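Local atomic coordinates of uncharacterized protein (Leishmania major, PDB entry 2B4W), a protein that is of unknown function but belongs to a family related to the beta-fructosidase-type glycosidases, and probably folds as a beta-propeller. Residues V18-K23 and S286-I291; Y28-C33 and G47-R52; R127-M132 and L170-I175. One frame throughout, in Å; residues are numbered along the deposited sequence.

Contact 1. Residues V18-K23 and S286-I291; sequences VLLTFK and SHEGRI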
loop_
_atom_site.group_PDB
_atom_site.type_symbol
_atom_site.label_atom_id
_atom_site.label_comp_id
_atom_site.label_asym_id
_atom_site.label_seq_id
_atom_site.Cartn_x
_atom_site.Cartn_y
_atom_site.Cartn_z
ATOM N N VAL A 18 7.179 14.222 7.779
ATOM C CA VAL A 18 7.040 15.173 6.694
ATOM C C VAL A 18 5.794 14.822 5.865
ATOM O O VAL A 18 5.281 13.703 5.999
ATOM C CB VAL A 18 8.220 15.219 5.708
ATOM C CG1 VAL A 18 9.552 15.526 6.389
ATOM C CG2 VAL A 18 8.313 13.895 4.951
ATOM N N LEU A 19 5.422 15.816 5.057
ATOM C CA LEU A 19 4.411 15.610 4.019
ATOM C C LEU A 19 5.117 15.746 2.675
ATOM O O LEU A 19 5.946 16.645 2.505
ATOM C CB LEU A 19 3.234 16.569 4.141
ATOM C CG LEU A 19 2.319 16.330 5.353
ATOM C CD1 LEU A 19 1.240 17.405 5.400
ATOM C CD2 LEU A 19 1.717 14.932 5.345
ATOM N N LEU A 20 4.796 14.841 1.754
ATOM C CA LEU A 20 5.404 14.949 0.436
ATOM C C LEU A 20 4.850 16.202 -0.247
ATOM O O LEU A 20 3.710 16.582 0.022
ATOM C CB LEU A 20 5.124 13.750 -0.471
ATOM C CG LEU A 20 5.467 12.363 0.078
ATOM C CD1 LEU A 20 5.669 11.347 -1.036
ATOM C CD2 LEU A 20 6.692 12.447 0.963
ATOM N N THR A 21 5.660 16.792 -1.104
ATOM C CA THR A 21 5.217 17.903 -1.939
ATOM C C THR A 21 5.159 17.354 -3.367
ATOM O O THR A 21 6.070 16.618 -3.767
ATOM C CB THR A 21 6.091 19.169 -1.924
ATOM O OG1 THR A 21 7.374 18.873 -2.491
ATOM C CG2 THR A 21 6.303 19.667 -0.513
ATOM N N PHE A 22 4.096 17.651 -4.091
ATOM C CA PHE A 22 3.893 17.175 -5.452
ATOM C C PHE A 22 3.758 18.384 -6.389
ATOM O O PHE A 22 3.092 19.330 -5.984
ATOM C CB PHE A 22 2.671 16.271 -5.597
ATOM C CG PHE A 22 2.762 14.977 -4.812
ATOM C CD1 PHE A 22 2.335 14.905 -3.500
ATOM C CD2 PHE A 22 3.288 13.853 -5.404
ATOM C CE1 PHE A 22 2.432 13.709 -2.814
ATOM C CE2 PHE A 22 3.378 12.657 -4.723
ATOM C CZ PHE A 22 2.961 12.578 -3.413
ATOM N N LYS A 23 4.376 18.321 -7.557
ATOM C CA LYS A 23 4.389 19.343 -8.587
ATOM C C LYS A 23 3.896 18.815 -9.917
ATOM O O LYS A 23 4.048 17.657 -10.272
ATOM C CB LYS A 23 5.779 19.942 -8.772
ATOM C CG LYS A 23 6.324 20.703 -7.579
ATOM C CD LYS A 23 7.851 20.755 -7.634
ATOM C CE LYS A 23 8.321 22.202 -7.546
ATOM N NZ LYS A 23 7.761 22.864 -6.329
ATOM N N SER A 286 -6.197 13.130 1.689
ATOM C CA SER A 286 -5.844 14.364 0.993
ATOM C C SER A 286 -4.370 14.617 0.730
ATOM O O SER A 286 -4.034 15.400 -0.183
ATOM C CB SER A 286 -6.360 15.539 1.854
ATOM O OG SER A 286 -5.689 15.618 3.098
ATOM N N HIS A 287 -3.476 14.013 1.514
ATOM C CA HIS A 287 -2.037 14.219 1.385
ATOM C C HIS A 287 -1.307 12.871 1.432
ATOM O O HIS A 287 -1.913 11.842 1.719
ATOM C CB HIS A 287 -1.473 15.118 2.487
ATOM C CG HIS A 287 -1.939 16.543 2.535
ATOM N ND1 HIS A 287 -3.251 16.872 2.830
ATOM C CD2 HIS A 287 -1.322 17.731 2.359
ATOM C CE1 HIS A 287 -3.416 18.190 2.826
ATOM N NE2 HIS A 287 -2.255 18.747 2.541
ATOM N N GLU A 288 -0.013 12.896 1.154
ATOM C CA GLU A 288 0.873 11.740 1.296
ATOM C C GLU A 288 1.946 12.094 2.320
ATOM O O GLU A 288 2.578 13.135 2.188
ATOM C CB GLU A 288 1.462 11.332 -0.054
ATOM C CG GLU A 288 2.200 10.020 -0.148
ATOM C CD GLU A 288 1.439 8.747 0.110
ATOM O OE1 GLU A 288 0.191 8.724 -0.034
ATOM O OE2 GLU A 288 2.084 7.708 0.449
ATOM N N GLY A 289 2.119 11.229 3.321
ATOM C CA GLY A 289 3.124 11.507 4.319
ATOM C C GLY A 289 4.221 10.455 4.346
ATOM O O GLY A 289 4.096 9.339 3.832
ATOM N N ARG A 290 5.331 10.833 4.973
ATOM C CA ARG A 290 6.432 9.948 5.299
ATOM C C ARG A 290 6.883 10.191 6.746
ATOM O O ARG A 290 7.167 11.335 7.114
ATOM C CB ARG A 290 7.605 10.161 4.341
ATOM C CG ARG A 290 8.878 9.446 4.768
ATOM C CD ARG A 290 10.062 9.775 3.914
ATOM N NE ARG A 290 10.679 11.071 4.120
ATOM C CZ ARG A 290 11.432 11.426 5.157
ATOM N NH1 ARG A 290 11.710 10.620 6.164
ATOM N NH2 ARG A 290 11.947 12.653 5.233
ATOM N N ILE A 291 6.951 9.115 7.521
ATOM C CA ILE A 291 7.528 9.118 8.852
ATOM C C ILE A 291 8.620 8.036 8.877
ATOM O O ILE A 291 8.442 7.015 8.200
ATOM C CB ILE A 291 6.553 8.849 10.015
ATOM C CG1 ILE A 291 5.784 7.542 9.898
ATOM C CG2 ILE A 291 5.656 10.083 10.203
ATOM C CD1 ILE A 291 4.820 7.162 11.016
HETATM O O HOH W 1 1.083 15.662 0.388
#
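Leu20 and Glu288 hold their strands together partly through a water: Leu20 N bonds directly to Glu288 O (2.8 Å), but in place of the return bond a water donates to Leu20 O and accepts from Glu288 N. The strands diverge here, and the water spans the gap. Before this point the ladder is regular, with Val18 N bonded to Arg290 O and Arg290 N to Val18 O, both at 3.0 Å. Leu19 and Gly289 form the non-hydrogen-bonded pair between the Val18-Arg290 pair and the Leu20 N-Glu288 O bond, and Leu19 CD2 packs on Gly289 CA at 3.8 Å. Val18 CG2 rests against Arg290 NE (3.8 Å), while the guanidinium forms salt bridges to Asp69 (from NE), Glu16 and Asp278. Leu20 and Glu288 run side by side, with Leu20 CD1 3.8 Å from Glu288 CG; Phe22 presents its ring edge to Glu288 CB (3.8 Å). CG of Glu288 is anti to the backbone N (chi1 -169°), and a bend at chi2 turns the carboxylate away to Ser267. A classic bulge sets Ser286 and His287 opposite Val283 of strand 277-283. An antiparallel ladder between an N-terminal strand and a late strand is consistent with the 'velcro' closure of a beta-propeller.

Contact 2. Residues Y28-C33 and G47-R52; sequences YDVYNC and GRVEKR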
loop_
_atom_site.group_PDB
_atom_site.type_symbol
_atom_site.label_atom_id
_atom_site.label_comp_id
_atom_site.label_asym_id
_atom_site.label_seq_id
_atom_site.Cartn_x
_atom_site.Cartn_y
_atom_site.Cartn_z
ATOM N N TYR A 28 -5.054 19.814 -7.457
ATOM C CA TYR A 28 -5.405 18.474 -7.011
ATOM C C TYR A 28 -4.763 18.065 -5.693
ATOM O O TYR A 28 -3.701 18.528 -5.296
ATOM C CB TYR A 28 -5.007 17.435 -8.054
ATOM C CG TYR A 28 -5.822 17.449 -9.312
ATOM C CD1 TYR A 28 -5.494 18.348 -10.327
ATOM C CD2 TYR A 28 -6.886 16.582 -9.489
ATOM C CE1 TYR A 28 -6.244 18.354 -11.486
ATOM C CE2 TYR A 28 -7.640 16.591 -10.658
ATOM C CZ TYR A 28 -7.306 17.488 -11.642
ATOM O OH TYR A 28 -8.034 17.514 -12.817
ATOM N N ASP A 29 -5.447 17.140 -5.023
ATOM C CA ASP A 29 -4.868 16.391 -3.921
ATOM C C ASP A 29 -4.143 15.186 -4.537
ATOM O O ASP A 29 -4.522 14.712 -5.613
ATOM C CB ASP A 29 -5.901 15.884 -2.935
ATOM C CG ASP A 29 -6.400 16.909 -1.947
ATOM O OD1 ASP A 29 -5.722 17.938 -1.783
ATOM O OD2 ASP A 29 -7.469 16.686 -1.344
ATOM N N VAL A 30 -3.130 14.718 -3.849
ATOM C CA VAL A 30 -2.391 13.513 -4.197
ATOM C C VAL A 30 -2.261 12.685 -2.925
ATOM O O VAL A 30 -1.779 13.235 -1.937
ATOM C CB VAL A 30 -0.991 13.799 -4.750
ATOM C CG1 VAL A 30 -0.319 12.457 -5.050
ATOM C CG2 VAL A 30 -1.050 14.679 -5.984
ATOM N N TYR A 31 -2.700 11.442 -2.936
ATOM C CA TYR A 31 -2.752 10.663 -1.703
ATOM C C TYR A 31 -2.793 9.181 -2.076
ATOM O O TYR A 31 -2.689 8.927 -3.264
ATOM C CB TYR A 31 -3.921 11.075 -0.836
ATOM C CG TYR A 31 -5.313 10.887 -1.351
ATOM C CD1 TYR A 31 -5.896 11.746 -2.281
ATOM C CD2 TYR A 31 -6.071 9.831 -0.884
ATOM C CE1 TYR A 31 -7.189 11.507 -2.702
ATOM C CE2 TYR A 31 -7.356 9.586 -1.298
ATOM C CZ TYR A 31 -7.914 10.447 -2.224
ATOM O OH TYR A 31 -9.204 10.201 -2.642
ATOM N N ASN A 32 -2.897 8.344 -1.067
ATOM C CA ASN A 32 -2.838 6.899 -1.134
ATOM C C ASN A 32 -1.937 6.428 -2.280
ATOM O O ASN A 32 -2.342 5.768 -3.231
ATOM C CB ASN A 32 -4.246 6.339 -1.269
ATOM C CG ASN A 32 -5.090 6.635 -0.043
ATOM O OD1 ASN A 32 -4.625 7.160 0.967
ATOM N ND2 ASN A 32 -6.363 6.273 -0.136
ATOM N N CYS A 33 -0.671 6.799 -2.158
ATOM C CA CYS A 33 0.317 6.497 -3.198
ATOM C C CYS A 33 0.688 5.026 -3.177
ATOM O O CYS A 33 0.380 4.304 -2.222
ATOM C CB CYS A 33 1.541 7.365 -2.951
ATOM S SG CYS A 33 1.241 9.136 -3.260
ATOM N N GLY A 47 0.768 8.123 -7.634
ATOM C CA GLY A 47 -0.169 8.762 -6.730
ATOM C C GLY A 47 -1.588 8.768 -7.285
ATOM O O GLY A 47 -1.844 8.770 -8.490
ATOM N N ARG A 48 -2.501 8.772 -6.328
ATOM C CA ARG A 48 -3.924 8.937 -6.620
ATOM C C ARG A 48 -4.202 10.430 -6.599
ATOM O O ARG A 48 -3.909 11.095 -5.589
ATOM C CB ARG A 48 -4.768 8.155 -5.641
ATOM C CG ARG A 48 -6.236 8.438 -5.529
ATOM C CD ARG A 48 -6.873 7.807 -4.279
ATOM N NE ARG A 48 -8.304 7.912 -4.353
ATOM C CZ ARG A 48 -9.300 7.301 -3.790
ATOM N NH1 ARG A 48 -9.199 6.351 -2.889
ATOM N NH2 ARG A 48 -10.537 7.678 -4.150
ATOM N N VAL A 49 -4.631 10.951 -7.711
ATOM C CA VAL A 49 -4.886 12.341 -8.002
ATOM C C VAL A 49 -6.388 12.615 -8.161
ATOM O O VAL A 49 -7.100 12.113 -9.020
ATOM C CB VAL A 49 -4.124 12.779 -9.261
ATOM C CG1 VAL A 49 -4.153 14.292 -9.398
ATOM C CG2 VAL A 49 -2.697 12.257 -9.150
ATOM N N GLU A 50 -6.871 13.470 -7.263
ATOM C CA GLU A 50 -8.285 13.789 -7.180
ATOM C C GLU A 50 -8.452 15.146 -6.506
ATOM O O GLU A 50 -7.713 15.525 -5.596
ATOM C CB GLU A 50 -8.984 12.648 -6.472
ATOM C CG GLU A 50 -10.472 12.823 -6.174
ATOM C CD GLU A 50 -10.989 11.609 -5.421
ATOM O OE1 GLU A 50 -10.820 11.542 -4.197
ATOM O OE2 GLU A 50 -11.560 10.699 -6.048
ATOM N N LYS A 51 -9.442 15.859 -7.014
ATOM C CA LYS A 51 -9.988 17.100 -6.492
ATOM C C LYS A 51 -10.508 16.904 -5.085
ATOM O O LYS A 51 -11.208 15.942 -4.759
ATOM C CB LYS A 51 -11.109 17.587 -7.424
ATOM C CG LYS A 51 -10.650 18.692 -8.361
ATOM C CD LYS A 51 -11.766 19.458 -9.037
ATOM C CE LYS A 51 -12.887 19.988 -8.182
ATOM N NZ LYS A 51 -13.166 21.449 -8.233
ATOM N N ARG A 52 -10.149 17.821 -4.184
ATOM C CA ARG A 52 -10.556 17.585 -2.820
ATOM C C ARG A 52 -12.073 17.628 -2.623
ATOM O O ARG A 52 -12.610 16.915 -1.764
ATOM C CB ARG A 52 -9.933 18.587 -1.832
ATOM C CG ARG A 52 -10.168 17.970 -0.452
ATOM C CD ARG A 52 -9.516 18.702 0.677
ATOM N NE ARG A 52 -8.071 18.805 0.559
ATOM C CZ ARG A 52 -7.332 19.636 1.281
ATOM N NH1 ARG A 52 -7.904 20.433 2.174
ATOM N NH2 ARG A 52 -6.022 19.647 1.087
#
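The Tyr31 ring carries the aliphatic end of Arg48 on one face: Arg48 CD lies 3.8 Å from the Tyr31 ring centroid, displaced toward the rim, in a CH-pi contact. At the ring edge, in its plane, sit Asn32 OD1 and Glu50 OE1. The guanidinium of Arg48 in turn has Tyr31 OH over one face, with the two planes 21° apart. The Tyr28 ring meets the backbone of Glu50 with its edge. A chi1 of 63° sets Tyr31 CG in the crowded position between backbone N and carbonyl carbon. The Tyr31 hydroxyl donates a short bond to Glu50 OE1 (2.6 Å), arriving from above the carboxylate plane, and Lys256 is a second partner of the same oxygen. Arg48, extended from CG to NE, carries its charge past the tyrosine to Asp83, which also accepts from Asn32. At the other end, Asp29 OD2 uses its syn lone pair for a salt bridge with Arg52 NE (2.9 Å) and lies close to the guanidinium plane of Arg52 (5° out of it); the bonds to Asp29 OD1 are weak. On the other sheet face the contacts between the segments are apolar: Tyr28 CB packs on Val49 CG1 (3.5 Å), and Val30 and Val49 form a non-hydrogen-bonded pair. Gly47 CA lies 3.8 Å from Cys33 SG. The hydrogen-bonded pairs Asp29-Glu50 and Tyr31-Arg48 flank the valines. Strand 29-31 thus lines one side of strand 42-50; on the other, Gly47 and Val49 bond to Arg61 and His59 of strand 59-67. Phe63 of that strand and Phe22 of strand 16-23 both pack on Val30, joining the ladder to its neighbours in the mixed sheet.

Contact 3. Residues R127-M132 and L170-I175; sequences RGPGCM and LGAEVI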
loop_
_atom_site.group_PDB
_atom_site.type_symbol
_atom_site.label_atom_id
_atom_site.label_comp_id
_atom_site.label_asym_id
_atom_site.label_seq_id
_atom_site.Cartn_x
_atom_site.Cartn_y
_atom_site.Cartn_z
ATOM N N ARG A 127 -7.790 -9.226 -13.202
ATOM C CA ARG A 127 -8.496 -8.462 -12.196
ATOM C C ARG A 127 -9.136 -9.347 -11.138
ATOM O O ARG A 127 -9.276 -10.552 -11.292
ATOM C CB ARG A 127 -9.599 -7.606 -12.845
ATOM C CG ARG A 127 -10.622 -8.493 -13.570
ATOM C CD ARG A 127 -12.006 -8.096 -13.096
ATOM N NE ARG A 127 -13.088 -8.603 -13.913
ATOM C CZ ARG A 127 -13.989 -9.523 -13.619
ATOM N NH1 ARG A 127 -14.040 -10.162 -12.456
ATOM N NH2 ARG A 127 -14.897 -9.828 -14.548
ATOM N N GLY A 128 -9.538 -8.711 -10.037
ATOM C CA GLY A 128 -10.198 -9.424 -8.957
ATOM C C GLY A 128 -11.703 -9.499 -9.170
ATOM O O GLY A 128 -12.211 -9.077 -10.204
ATOM N N PRO A 129 -12.387 -10.056 -8.180
ATOM C CA PRO A 129 -13.841 -10.167 -8.186
ATOM C C PRO A 129 -14.559 -8.835 -8.052
ATOM O O PRO A 129 -14.069 -7.857 -7.508
ATOM C CB PRO A 129 -14.149 -11.000 -6.938
ATOM C CG PRO A 129 -12.944 -10.877 -6.075
ATOM C CD PRO A 129 -11.770 -10.660 -6.990
ATOM N N GLY A 130 -15.787 -8.782 -8.570
ATOM C CA GLY A 130 -16.555 -7.550 -8.481
ATOM C C GLY A 130 -16.724 -7.112 -7.045
ATOM O O GLY A 130 -16.784 -7.952 -6.150
ATOM N N CYS A 131 -16.777 -5.800 -6.858
ATOM C CA CYS A 131 -16.879 -5.182 -5.552
ATOM C C CYS A 131 -15.881 -5.735 -4.533
ATOM O O CYS A 131 -16.207 -6.055 -3.388
ATOM C CB CYS A 131 -18.319 -5.321 -5.034
ATOM S SG CYS A 131 -19.514 -4.385 -6.017
HETATM N N MSE A 132 -14.613 -5.809 -4.932
HETATM C CA MSE A 132 -13.523 -6.139 -4.029
HETATM C C MSE A 132 -12.326 -5.235 -4.346
HETATM O O MSE A 132 -11.982 -4.982 -5.505
HETATM C CB MSE A 132 -13.092 -7.608 -4.115
HETATM C CG MSE A 132 -12.008 -7.954 -3.127
HETATM SE SE MSE A 132 -11.211 -9.657 -3.049
HETATM C CE MSE A 132 -12.784 -10.497 -2.317
ATOM N N LEU A 170 -3.541 -15.786 -11.425
ATOM C CA LEU A 170 -4.242 -14.699 -10.780
ATOM C C LEU A 170 -5.478 -14.298 -11.597
ATOM O O LEU A 170 -5.354 -14.102 -12.804
ATOM C CB LEU A 170 -3.306 -13.502 -10.639
ATOM C CG LEU A 170 -3.764 -12.440 -9.642
ATOM C CD1 LEU A 170 -3.687 -12.976 -8.229
ATOM C CD2 LEU A 170 -2.921 -11.188 -9.772
ATOM N N GLY A 171 -6.604 -14.183 -10.920
ATOM C CA GLY A 171 -7.907 -13.839 -11.481
ATOM C C GLY A 171 -8.981 -13.887 -10.399
ATOM O O GLY A 171 -8.676 -14.280 -9.265
ATOM N N ALA A 172 -10.198 -13.478 -10.738
ATOM C CA ALA A 172 -11.256 -13.143 -9.787
ATOM C C ALA A 172 -11.691 -14.319 -8.935
ATOM O O ALA A 172 -11.918 -14.213 -7.727
ATOM C CB ALA A 172 -12.451 -12.549 -10.536
ATOM N N GLU A 173 -11.806 -15.498 -9.551
ATOM C CA GLU A 173 -12.298 -16.631 -8.776
ATOM C C GLU A 173 -11.343 -17.090 -7.691
ATOM O O GLU A 173 -11.727 -17.157 -6.521
ATOM C CB GLU A 173 -12.584 -17.788 -9.742
ATOM C CG GLU A 173 -13.525 -17.384 -10.865
ATOM C CD GLU A 173 -12.845 -16.763 -12.064
ATOM O OE1 GLU A 173 -11.606 -16.602 -12.083
ATOM O OE2 GLU A 173 -13.576 -16.426 -13.026
ATOM N N VAL A 174 -10.107 -17.427 -8.045
ATOM C CA VAL A 174 -9.183 -17.906 -7.009
ATOM C C VAL A 174 -8.984 -16.856 -5.925
ATOM O O VAL A 174 -8.828 -17.130 -4.733
ATOM C CB VAL A 174 -7.829 -18.328 -7.610
ATOM C CG1 VAL A 174 -8.032 -19.383 -8.693
ATOM C CG2 VAL A 174 -7.064 -17.151 -8.183
ATOM N N ILE A 175 -9.007 -15.596 -6.331
ATOM C CA ILE A 175 -8.891 -14.491 -5.389
ATOM C C ILE A 175 -10.000 -14.607 -4.358
ATOM O O ILE A 175 -9.775 -14.735 -3.161
ATOM C CB ILE A 175 -8.939 -13.155 -6.166
ATOM C CG1 ILE A 175 -7.650 -12.903 -6.962
ATOM C CG2 ILE A 175 -9.288 -12.026 -5.225
ATOM C CD1 ILE A 175 -7.546 -11.612 -7.708
#
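Gly128 and Ala172 bring their backbones to 4.0 Å between CA atoms, where the loop after strand 121-127 crosses the start of helix 172-176, with Gly171 at the N-cap position. No hydrogen bond joins the two backbones: Arg127 O approaches Ala172 N to 3.1 Å, but the angle is poor. Side chains then carry the packing. Ala172 CB presses against the peptide link of Gly128 and Pro129, 3.4 Å from Gly128 C, and also meets the outer end of Arg127. Ile175, one turn further along the helix, points its two branches at different parts of the loop. CG2, anti to the backbone N, reaches Pro129 CD at 3.3 Å, tighter than usual van der Waals contact, and touches SE of Met132, a selenomethionine, at 3.7 Å. The other branch, whose placing is less sure, brings Ile175 CD1 to 3.7 Å from Gly128 CA. The proline ring and the isoleucine cross obliquely. The Arg127 chain bends at chi2, and its NH1 donates to Gly128 O at 3.1 Å in a nearly straight bond (166°), with the acceptor close to the guanidinium plane. That bond ties the arginine tip to the loop just where Ala172 CB touches it, with NH1 3.5 Å from the methyl. Around the contact, Leu170 O receives a hydrogen bond from Thr126, and Pro151 and Ser149 pack on Met132. The chemistry across the interface is therefore mainly apolar packing, with shape rather than direct hydrogen bonding fitting loop to helix; the carbonyl of Arg127 near the helix N-terminus may add a mildly favourable electrostatic term.

Contacts 1 and 2 belong to the same mixed sheet and touch: Glu288 OE1 probably accepts from Cys33 N at 3.0 Å, and Ser286 and His287 pack against Asp29 and Tyr31. Contact 2 is the buried one of the three, and it combines a backbone ladder with buried charged groups that find partners, Arg48 at Asp83, Glu50 at Tyr31 and Lys256, Asp29 at Arg52. Contact 1, partly buried, joins residues far apart in sequence and lets a water into its ladder. Contact 3 is likewise partly buried but lies across the chain centre from contact 1, their centres about 31 Å apart, and it pairs a loop with a short helix through carbon packing, without hydrogen bonds between its segments.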